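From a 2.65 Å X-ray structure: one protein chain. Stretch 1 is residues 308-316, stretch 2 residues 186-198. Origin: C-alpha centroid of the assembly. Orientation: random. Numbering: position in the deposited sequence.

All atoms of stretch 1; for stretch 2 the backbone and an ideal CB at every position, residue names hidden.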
# COMPACT_ATOMS: atom_id res chain seq x y z
N PRO A 308 -20.14 -7.41 -1.69
CA PRO A 308 -19.83 -7.51 -3.13
C PRO A 308 -19.60 -6.13 -3.72
O PRO A 308 -20.49 -5.28 -3.74
CB PRO A 308 -21.08 -8.18 -3.72
CG PRO A 308 -21.76 -8.83 -2.56
CD PRO A 308 -21.45 -7.97 -1.36
N ILE A 309 -18.38 -5.90 -4.20
CA ILE A 309 -17.98 -4.62 -4.76
C ILE A 309 -18.26 -4.63 -6.25
O ILE A 309 -17.88 -5.57 -6.96
CB ILE A 309 -16.49 -4.35 -4.48
CG1 ILE A 309 -16.24 -4.18 -2.98
CG2 ILE A 309 -16.01 -3.13 -5.26
CD1 ILE A 309 -17.03 -3.06 -2.35
N GLN A 310 -18.93 -3.59 -6.73
CA GLN A 310 -19.20 -3.43 -8.15
C GLN A 310 -19.29 -1.95 -8.45
O GLN A 310 -19.38 -1.12 -7.53
CB GLN A 310 -20.49 -4.15 -8.56
CG GLN A 310 -21.71 -3.83 -7.73
CD GLN A 310 -22.95 -4.51 -8.26
OE1 GLN A 310 -23.20 -4.51 -9.46
NE2 GLN A 310 -23.74 -5.09 -7.36
N PRO A 311 -19.23 -1.56 -9.73
CA PRO A 311 -19.40 -0.15 -10.08
C PRO A 311 -20.68 0.43 -9.49
O PRO A 311 -21.75 -0.17 -9.56
CB PRO A 311 -19.44 -0.17 -11.61
CG PRO A 311 -18.65 -1.37 -11.98
CD PRO A 311 -18.87 -2.38 -10.90
N LEU A 312 -20.55 1.62 -8.90
CA LEU A 312 -21.71 2.28 -8.31
C LEU A 312 -22.79 2.48 -9.37
O LEU A 312 -22.50 2.83 -10.52
CB LEU A 312 -21.31 3.62 -7.70
CG LEU A 312 -20.45 3.56 -6.43
CD1 LEU A 312 -19.76 4.90 -6.19
CD2 LEU A 312 -21.30 3.16 -5.24
N GLN A 313 -24.04 2.24 -8.98
CA GLN A 313 -25.14 2.35 -9.94
C GLN A 313 -25.34 3.79 -10.39
O GLN A 313 -25.82 4.02 -11.50
CB GLN A 313 -26.42 1.79 -9.33
CG GLN A 313 -26.82 2.42 -8.01
CD GLN A 313 -27.91 1.64 -7.31
OE1 GLN A 313 -28.20 0.49 -7.67
NE2 GLN A 313 -28.54 2.25 -6.31
N GLU A 314 -24.98 4.76 -9.54
CA GLU A 314 -25.15 6.17 -9.90
C GLU A 314 -24.33 6.54 -11.13
O GLU A 314 -24.71 7.46 -11.87
CB GLU A 314 -24.74 7.06 -8.73
CG GLU A 314 -25.77 7.16 -7.61
CD GLU A 314 -25.66 6.02 -6.61
OE1 GLU A 314 -24.90 5.06 -6.87
OE2 GLU A 314 -26.33 6.09 -5.55
N LEU A 315 -23.22 5.86 -11.37
CA LEU A 315 -22.30 6.21 -12.44
C LEU A 315 -22.50 5.38 -13.70
O LEU A 315 -21.69 5.47 -14.63
CB LEU A 315 -20.86 6.09 -11.96
CG LEU A 315 -20.57 6.71 -10.60
CD1 LEU A 315 -19.24 6.21 -10.07
CD2 LEU A 315 -20.58 8.24 -10.67
N VAL A 316 -23.55 4.57 -13.75
CA VAL A 316 -23.81 3.70 -14.89
C VAL A 316 -24.85 4.36 -15.79
O VAL A 316 -25.95 4.70 -15.34
CB VAL A 316 -24.27 2.31 -14.43
CG1 VAL A 316 -24.94 1.57 -15.58
CG2 VAL A 316 -23.09 1.51 -13.90
N UNK A 186 -16.22 14.60 -5.59
CA UNK A 186 -15.62 14.86 -6.89
C UNK A 186 -16.26 14.04 -8.00
O UNK A 186 -16.12 14.39 -9.17
CB UNK A 186 -14.12 14.57 -6.84
N UNK A 187 -16.97 12.97 -7.67
CA UNK A 187 -17.74 12.21 -8.65
C UNK A 187 -19.18 12.68 -8.74
O UNK A 187 -20.00 12.00 -9.36
CB UNK A 187 -17.71 10.72 -8.30
N UNK A 188 -19.51 13.81 -8.13
CA UNK A 188 -20.88 14.30 -8.14
C UNK A 188 -21.85 13.48 -7.32
O UNK A 188 -23.05 13.51 -7.59
CB UNK A 188 -21.38 14.36 -9.58
N UNK A 189 -21.35 12.74 -6.33
CA UNK A 189 -22.18 11.90 -5.48
C UNK A 189 -22.39 12.57 -4.12
O UNK A 189 -21.69 13.51 -3.75
CB UNK A 189 -21.55 10.52 -5.31
N UNK A 190 -23.38 12.05 -3.39
CA UNK A 190 -23.52 12.39 -1.98
C UNK A 190 -22.17 12.23 -1.29
O UNK A 190 -21.48 11.23 -1.50
CB UNK A 190 -24.58 11.52 -1.31
N UNK A 191 -21.80 13.21 -0.47
CA UNK A 191 -20.44 13.25 0.05
C UNK A 191 -20.10 12.01 0.87
O UNK A 191 -18.92 11.75 1.11
CB UNK A 191 -20.24 14.51 0.90
N UNK A 192 -21.10 11.23 1.29
CA UNK A 192 -20.86 10.01 2.06
C UNK A 192 -21.17 8.75 1.25
O UNK A 192 -21.38 7.68 1.84
CB UNK A 192 -21.70 10.02 3.34
N UNK A 193 -21.18 8.85 -0.08
CA UNK A 193 -21.53 7.70 -0.91
C UNK A 193 -20.47 6.60 -0.83
O UNK A 193 -20.81 5.41 -0.73
CB UNK A 193 -21.72 8.14 -2.36
N UNK A 194 -19.18 6.97 -0.85
CA UNK A 194 -18.12 5.97 -0.73
C UNK A 194 -18.16 5.30 0.64
O UNK A 194 -18.09 4.07 0.74
CB UNK A 194 -16.75 6.61 -0.96
N UNK A 195 -18.24 6.11 1.71
CA UNK A 195 -18.35 5.55 3.05
C UNK A 195 -19.52 4.58 3.15
O UNK A 195 -19.43 3.57 3.86
CB UNK A 195 -18.51 6.67 4.08
N UNK A 196 -20.60 4.87 2.44
CA UNK A 196 -21.74 3.95 2.37
C UNK A 196 -21.34 2.64 1.69
O UNK A 196 -21.55 1.56 2.24
CB UNK A 196 -22.91 4.60 1.62
N UNK A 197 -20.74 2.74 0.50
CA UNK A 197 -20.41 1.55 -0.27
C UNK A 197 -19.41 0.66 0.45
O UNK A 197 -19.42 -0.56 0.27
CB UNK A 197 -19.86 1.95 -1.64
N UNK A 198 -18.53 1.25 1.26
CA UNK A 198 -17.53 0.48 1.99
C UNK A 198 -18.10 -0.27 3.19
O UNK A 198 -17.39 -1.09 3.78
CB UNK A 198 -16.41 1.41 2.46

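Position 186 lies at one end of the stretch, its ideal CB far from any atom of stretch 1. Almost any residue would serve; it is Asn186, which does not touch stretch 1.

Position 187 is different. Its CA-to-CB bond points toward stretch 1, and the ideal CB lies 4.5 Å from Leu315 CD2, a methyl surface with nothing polar to bond. A branched aliphatic chain would suit, as might methionine. The residue is Leu187, in the m, t rotamer; its CD1 comes 4.1 Å from Leu315 CD1, while the backbone Leu187 O is 4.0 Å from Leu315 CD2.

At 188 phi is +70° and psi 23°, a conformation that favours glycine, with asparagine a tolerable second choice. Stretch 1 makes no demand here. Gly188 fits the backbone.

The CA-to-CB bond of 189 points toward stretch 1, but no atom there is near the ideal CB, so a small residue would leave a gap. Ahead are the methyls of Leu312 and Leu315 and the CB of Glu314, which call for a sizeable apolar chain such as leucine, isoleucine or methionine. Leu189 spreads its two methyls over them: CD1 is 3.8 Å from Leu312 CD1, and CD2 is 3.6 Å from Glu314 CB and 3.9 Å from Leu315 CD2.

Positions 190, 191 and 192 are out of reach of stretch 1. A type I turn runs from 190 to 193, closed by the backbone bond from N of 193 to O of 190 (2.8 Å), and polar residues are natural in such a turn. They are Lys190, Glu191 and Asp192. Asp192 occupies the N-cap position, where aspartate is common, yet its side chain makes no capping bond; its OD1 instead forms a weak salt-bridged hydrogen bond with Lys190 NZ at 3.4 Å.

Position 193 opens the helix and its CA-to-CB bond points toward stretch 1. The ideal CB is 5.4 Å from Leu312 CD1, and the carboxylate of Glu314 lies farther out. A long chain with an apolar stem and a positive end, lysine or arginine, would use both. Lys193 does: CG is 4.3 Å from Leu312 CD1, and NZ forms a salt bridge with Glu314 OE2, its hydrogen bond weak at 3.4 Å.

The CA-to-CB bond of 194 points away, so a side chain must be long to return to Leu312, and apolar to suit its methyls: phenylalanine or methionine would do. Phe194 brings CE1 to 3.6 Å from Leu312 CD1, which meets the ring obliquely.

Position 195 is out of reach and permissive; it is Gln195. The CA-to-CB bond of 196 points toward stretch 1, but nothing there is near, so many residues would do, polar ones included. Glu196 joins the charged cluster: OE2 lies 3.3 Å from Lys190 NZ, and OE1 accepts a salt-bridged hydrogen bond from Lys193 NZ at 3.1 Å.

At 197 the ideal CB is already 4.1 Å from Leu312 CD2, so a small apolar residue is enough. Ala197 makes that contact.

At 198 the CA-to-CB bond points away, leaving the choice open; Phe198 makes no direct contact.

Stretch 2 186-198: NLGLKEDKFQEAF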
# COMPACT_ATOMS: atom_id res chain seq x y z
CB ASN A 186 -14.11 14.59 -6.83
CG ASN A 186 -13.32 15.83 -6.46
OD1 ASN A 186 -13.50 16.89 -7.05
ND2 ASN A 186 -12.43 15.69 -5.48
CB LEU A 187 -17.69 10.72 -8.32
CG LEU A 187 -16.35 10.00 -8.51
CD1 LEU A 187 -16.44 8.53 -8.13
CD2 LEU A 187 -15.84 10.16 -9.94
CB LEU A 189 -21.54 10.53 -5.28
CG LEU A 189 -21.02 9.77 -6.50
CD1 LEU A 189 -20.03 8.70 -6.08
CD2 LEU A 189 -22.17 9.15 -7.28
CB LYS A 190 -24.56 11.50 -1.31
CG LYS A 190 -25.98 11.74 -1.77
CD LYS A 190 -26.91 10.64 -1.28
CE LYS A 190 -26.93 10.56 0.24
NZ LYS A 190 -26.63 9.18 0.71
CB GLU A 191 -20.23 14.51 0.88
CG GLU A 191 -20.93 14.51 2.23
CD GLU A 191 -20.36 15.55 3.17
OE1 GLU A 191 -20.10 15.22 4.35
OE2 GLU A 191 -20.18 16.71 2.73
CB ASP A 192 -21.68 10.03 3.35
CG ASP A 192 -23.16 9.80 3.12
OD1 ASP A 192 -23.68 10.22 2.06
OD2 ASP A 192 -23.81 9.20 4.00
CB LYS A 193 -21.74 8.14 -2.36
CG LYS A 193 -22.16 7.03 -3.31
CD LYS A 193 -23.37 6.25 -2.80
CE LYS A 193 -24.62 7.11 -2.69
NZ LYS A 193 -25.81 6.35 -2.21
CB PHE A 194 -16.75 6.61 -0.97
CG PHE A 194 -16.36 6.69 -2.41
CD1 PHE A 194 -17.32 6.64 -3.41
CD2 PHE A 194 -15.03 6.82 -2.77
CE1 PHE A 194 -16.96 6.72 -4.74
CE2 PHE A 194 -14.67 6.90 -4.10
CZ PHE A 194 -15.64 6.85 -5.09
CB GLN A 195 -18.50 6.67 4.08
CG GLN A 195 -18.14 6.24 5.48
CD GLN A 195 -16.66 6.01 5.63
OE1 GLN A 195 -15.86 6.87 5.28
NE2 GLN A 195 -16.28 4.84 6.15
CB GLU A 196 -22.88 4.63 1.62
CG GLU A 196 -24.27 4.28 2.08
CD GLU A 196 -25.33 5.01 1.26
OE1 GLU A 196 -25.77 4.46 0.23
OE2 GLU A 196 -25.71 6.14 1.64
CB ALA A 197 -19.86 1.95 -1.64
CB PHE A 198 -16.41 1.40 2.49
CG PHE A 198 -15.36 1.70 1.46
CD1 PHE A 198 -15.71 2.04 0.16
CD2 PHE A 198 -14.02 1.67 1.81
CE1 PHE A 198 -14.73 2.34 -0.77
CE2 PHE A 198 -13.04 1.97 0.88
CZ PHE A 198 -13.40 2.30 -0.41
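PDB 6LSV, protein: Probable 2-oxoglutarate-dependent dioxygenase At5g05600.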